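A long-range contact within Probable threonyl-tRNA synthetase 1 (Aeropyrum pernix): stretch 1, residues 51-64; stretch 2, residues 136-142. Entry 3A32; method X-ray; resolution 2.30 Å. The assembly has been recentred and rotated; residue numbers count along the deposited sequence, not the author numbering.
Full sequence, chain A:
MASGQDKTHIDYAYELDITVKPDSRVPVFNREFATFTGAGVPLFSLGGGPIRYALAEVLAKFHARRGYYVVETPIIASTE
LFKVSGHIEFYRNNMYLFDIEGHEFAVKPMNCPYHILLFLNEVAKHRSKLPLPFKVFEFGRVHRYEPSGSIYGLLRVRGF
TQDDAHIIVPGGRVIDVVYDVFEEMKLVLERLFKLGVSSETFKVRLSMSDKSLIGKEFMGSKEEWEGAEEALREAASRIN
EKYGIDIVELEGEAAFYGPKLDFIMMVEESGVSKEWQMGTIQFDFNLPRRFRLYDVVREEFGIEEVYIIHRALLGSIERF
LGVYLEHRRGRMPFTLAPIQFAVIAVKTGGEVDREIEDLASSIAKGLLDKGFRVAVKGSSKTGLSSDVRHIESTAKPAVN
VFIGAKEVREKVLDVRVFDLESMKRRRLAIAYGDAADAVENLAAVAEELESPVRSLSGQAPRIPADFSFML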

# COMPACT_ATOMS: atom_id res chain seq x y z
N ILE A 51 8.30 5.42 -3.75
CA ILE A 51 8.39 5.97 -2.40
C ILE A 51 7.08 5.73 -1.62
O ILE A 51 7.12 5.35 -0.47
N ARG A 52 5.92 5.98 -2.24
CA ARG A 52 4.63 5.77 -1.57
C ARG A 52 4.34 4.31 -1.24
O ARG A 52 3.90 4.01 -0.14
N TYR A 53 4.62 3.38 -2.15
CA TYR A 53 4.43 1.97 -1.84
C TYR A 53 5.43 1.50 -0.77
O TYR A 53 5.06 0.74 0.09
N ALA A 54 6.68 1.98 -0.85
CA ALA A 54 7.73 1.55 0.10
C ALA A 54 7.38 2.01 1.53
O ALA A 54 7.51 1.26 2.49
N LEU A 55 6.88 3.23 1.62
CA LEU A 55 6.47 3.86 2.84
C LEU A 55 5.30 3.09 3.51
O LEU A 55 5.40 2.68 4.70
N ALA A 56 4.25 2.80 2.75
CA ALA A 56 3.12 2.06 3.29
C ALA A 56 3.54 0.72 3.87
O ALA A 56 3.07 0.32 4.94
N GLU A 57 4.43 0.05 3.14
CA GLU A 57 4.88 -1.31 3.40
C GLU A 57 5.79 -1.37 4.62
O GLU A 57 5.61 -2.23 5.48
N VAL A 58 6.79 -0.49 4.65
CA VAL A 58 7.69 -0.34 5.82
C VAL A 58 6.93 0.08 7.08
O VAL A 58 7.12 -0.52 8.12
N LEU A 59 6.09 1.09 7.00
CA LEU A 59 5.36 1.55 8.17
C LEU A 59 4.33 0.54 8.64
O LEU A 59 4.21 0.34 9.84
N ALA A 60 3.62 -0.11 7.70
CA ALA A 60 2.69 -1.18 8.03
C ALA A 60 3.38 -2.34 8.75
O ALA A 60 2.95 -2.75 9.83
N LYS A 61 4.45 -2.87 8.17
CA LYS A 61 5.22 -3.96 8.77
C LYS A 61 5.88 -3.59 10.09
O LYS A 61 5.89 -4.43 11.02
N PHE A 62 6.44 -2.37 10.18
CA PHE A 62 6.97 -1.85 11.46
C PHE A 62 5.92 -1.89 12.57
O PHE A 62 6.17 -2.38 13.67
N HIS A 63 4.71 -1.41 12.24
CA HIS A 63 3.62 -1.44 13.19
C HIS A 63 3.12 -2.81 13.52
O HIS A 63 2.89 -3.11 14.69
N ALA A 64 2.99 -3.67 12.53
CA ALA A 64 2.61 -5.06 12.81
C ALA A 64 3.61 -5.80 13.78
O ALA A 64 3.19 -6.54 14.68
N VAL A 136 -4.35 -0.36 16.77
CA VAL A 136 -4.71 -0.47 15.35
C VAL A 136 -3.96 0.65 14.55
O VAL A 136 -4.06 1.84 14.91
N PHE A 137 -3.25 0.25 13.48
CA PHE A 137 -2.46 1.16 12.64
C PHE A 137 -3.03 1.24 11.22
O PHE A 137 -3.43 0.22 10.66
N GLU A 138 -3.02 2.42 10.61
CA GLU A 138 -3.44 2.55 9.20
C GLU A 138 -2.61 3.62 8.50
O GLU A 138 -2.43 4.69 9.06
N PHE A 139 -2.07 3.27 7.32
CA PHE A 139 -1.49 4.23 6.36
C PHE A 139 -2.72 4.87 5.71
O PHE A 139 -3.26 4.36 4.72
N GLY A 140 -3.22 5.95 6.30
CA GLY A 140 -4.61 6.35 6.00
C GLY A 140 -4.70 7.57 5.11
O GLY A 140 -3.85 8.44 5.21
N ARG A 141 -5.73 7.65 4.28
CA ARG A 141 -5.88 8.77 3.29
C ARG A 141 -7.09 9.62 3.64
O ARG A 141 -8.22 9.13 3.64
N VAL A 142 -6.83 10.89 3.98
CA VAL A 142 -7.81 11.79 4.55
C VAL A 142 -7.93 13.05 3.71
O VAL A 142 -7.00 13.45 3.03

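The contact between helix 51-64 and strand 136-142 is a compact aromatic-on-helix packing, in which two phenylalanines from alternate positions of a strand lie against one flank of a nearly antiparallel helix without a single hydrogen bond between them. The two axes approach to 8.6 Å at 168°, and the contact buries 415 Å² in all.

The general principle is one of matched periodicities. Side chains of a strand alternate, so Phe137 and Phe139 both point toward the helix while Glu138, between them, points away. A helix brings residues back to the same flank every three or four positions, and here Arg52, Leu55, Ala56, Leu59, Ala60 and His63 meet the two rings. Both phenylalanines adopt the t rotamer at chi1, with chi2 near 75°, and they account for most of the area covered on the strand.

Phe139 is received by the small side chain of Ala56. The methyl CB of Ala56 sits over the ring face, 3.7 Å from the ring centroid of Phe139 and 17° off the normal, a CH-pi contact made where the backbones come close, the CA atoms of Ala56 and Phe139 being 5.9 Å apart. Leu59, in the mt rotamer, reaches the edge of the same ring, with its CD1 4.2 Å from Phe139 CE1. Leu55 adds its CB at 4.2 Å from that same CE1, although its chi1 and chi2 both lie between the usual wells.

Leu59 also serves the other phenylalanine, its CB lying 3.9 Å from Phe137 CZ, while the backbone CA of Ala60 comes within 3.7 Å of Phe137 CE2. The main partner of Phe137, however, is His63. Pointing toward the strand with chi1 in m, the imidazole stacks face to face on the phenyl ring, centroids 3.8 Å apart and planes at 8°, with His63 CE1 and Phe137 CE1 only 3.4 Å apart. The histidine is anchored from its own helix: His63 ND1 donates to the carbonyl O of Leu59 at 2.7 Å, with an N-H...O angle of 158°, while one face of the ring carries the stack, and NE2 is hydrogen-bonded elsewhere in the structure.

The arginines contribute through the length of their side chains rather than through a bond across the contact: Arg52 has the largest covered area on the helix, with its NH2 4.3 Å from Phe139 CE2 and its backbone O 4.0 Å from Phe139 CZ. Arg52 and Arg141 both leave their CA atoms sideways, yet their ends come nearer the opposing stretch, bringing Arg52 NH2 to 4.5 Å from Arg141 NE. These like charges form no bond with each other; both atoms find hydrogen-bonding partners elsewhere in the structure. On the helix side directed away from the strand, Lys61 NZ and Glu57 OE2 form a salt bridge at 3.0 Å.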

# COMPACT_ATOMS: atom_id res chain seq x y z
CB ILE A 51 8.71 7.52 -2.40
CG1 ILE A 51 10.03 7.84 -3.08
CG2 ILE A 51 8.80 8.07 -0.96
CD1 ILE A 51 10.35 9.28 -2.93
CB ARG A 52 3.49 6.41 -2.37
CG ARG A 52 3.59 7.99 -2.21
CD ARG A 52 2.36 8.66 -2.77
NE ARG A 52 1.16 8.36 -1.99
CZ ARG A 52 0.81 8.99 -0.86
NH1 ARG A 52 1.56 9.97 -0.38
NH2 ARG A 52 -0.31 8.67 -0.24
CB TYR A 53 4.52 1.09 -3.08
CG TYR A 53 3.34 1.25 -4.01
CD1 TYR A 53 3.35 2.23 -5.00
CD2 TYR A 53 2.21 0.44 -3.88
CE1 TYR A 53 2.26 2.41 -5.86
CE2 TYR A 53 1.10 0.58 -4.77
CZ TYR A 53 1.16 1.55 -5.76
OH TYR A 53 0.14 1.73 -6.64
CB ALA A 54 9.12 2.10 -0.32
CB LEU A 55 6.11 5.31 2.48
CG LEU A 55 6.68 6.53 3.18
CD1 LEU A 55 7.94 6.25 4.06
CD2 LEU A 55 6.91 7.63 2.19
CB ALA A 56 2.04 1.81 2.19
CB GLU A 57 5.64 -1.83 2.16
CG GLU A 57 6.26 -3.15 2.42
CD GLU A 57 7.26 -3.65 1.35
OE1 GLU A 57 7.12 -3.24 0.18
OE2 GLU A 57 8.14 -4.50 1.75
CB VAL A 58 8.86 0.70 5.56
CG1 VAL A 58 9.65 0.97 6.86
CG2 VAL A 58 9.80 0.20 4.44
CB LEU A 59 4.68 2.93 7.93
CG LEU A 59 5.70 4.02 7.57
CD1 LEU A 59 5.01 5.31 7.14
CD2 LEU A 59 6.63 4.21 8.79
CB ALA A 60 1.92 -1.69 6.76
CB LYS A 61 6.26 -4.53 7.78
CG LYS A 61 5.60 -5.18 6.54
CD LYS A 61 6.58 -5.56 5.44
CE LYS A 61 5.82 -6.26 4.33
NZ LYS A 61 6.68 -6.67 3.18
CB PHE A 62 7.54 -0.43 11.33
CG PHE A 62 7.95 0.18 12.68
CD1 PHE A 62 9.01 -0.37 13.42
CD2 PHE A 62 7.28 1.29 13.19
CE1 PHE A 62 9.38 0.18 14.68
CE2 PHE A 62 7.62 1.85 14.43
CZ PHE A 62 8.69 1.30 15.17
CB HIS A 63 2.53 -0.48 12.76
CG HIS A 63 2.92 0.95 12.99
ND1 HIS A 63 3.70 1.67 12.10
CD2 HIS A 63 2.68 1.78 14.03
CE1 HIS A 63 3.86 2.90 12.55
NE2 HIS A 63 3.29 2.98 13.75
CB ALA A 64 2.37 -5.81 11.55
CB VAL A 136 -6.26 -0.43 15.18
CG1 VAL A 136 -6.90 0.88 15.75
CG2 VAL A 136 -6.66 -0.64 13.78
CB PHE A 137 -1.00 0.68 12.50
CG PHE A 137 -0.21 1.49 11.49
CD1 PHE A 137 0.24 2.77 11.81
CD2 PHE A 137 0.03 0.99 10.21
CE1 PHE A 137 0.91 3.52 10.90
CE2 PHE A 137 0.74 1.75 9.29
CZ PHE A 137 1.17 3.01 9.62
CB GLU A 138 -4.94 2.88 9.04
CG GLU A 138 -5.33 3.13 7.60
CD GLU A 138 -6.83 3.20 7.35
OE1 GLU A 138 -7.65 3.16 8.32
OE2 GLU A 138 -7.21 3.32 6.17
CB PHE A 139 -0.66 3.46 5.32
CG PHE A 139 0.22 4.33 4.42
CD1 PHE A 139 1.39 4.91 4.90
CD2 PHE A 139 -0.12 4.53 3.08
CE1 PHE A 139 2.19 5.73 4.06
CE2 PHE A 139 0.68 5.30 2.24
CZ PHE A 139 1.84 5.90 2.73
CB ARG A 141 -6.03 8.22 1.88
CG ARG A 141 -4.82 7.41 1.46
CD ARG A 141 -5.13 6.43 0.36
NE ARG A 141 -3.85 5.97 -0.20
CZ ARG A 141 -3.27 4.85 0.20
NH1 ARG A 141 -3.89 4.09 1.10
NH2 ARG A 141 -2.11 4.51 -0.29
CB VAL A 142 -7.54 12.07 6.07
CG1 VAL A 142 -7.64 10.77 6.90
CG2 VAL A 142 -6.20 12.73 6.32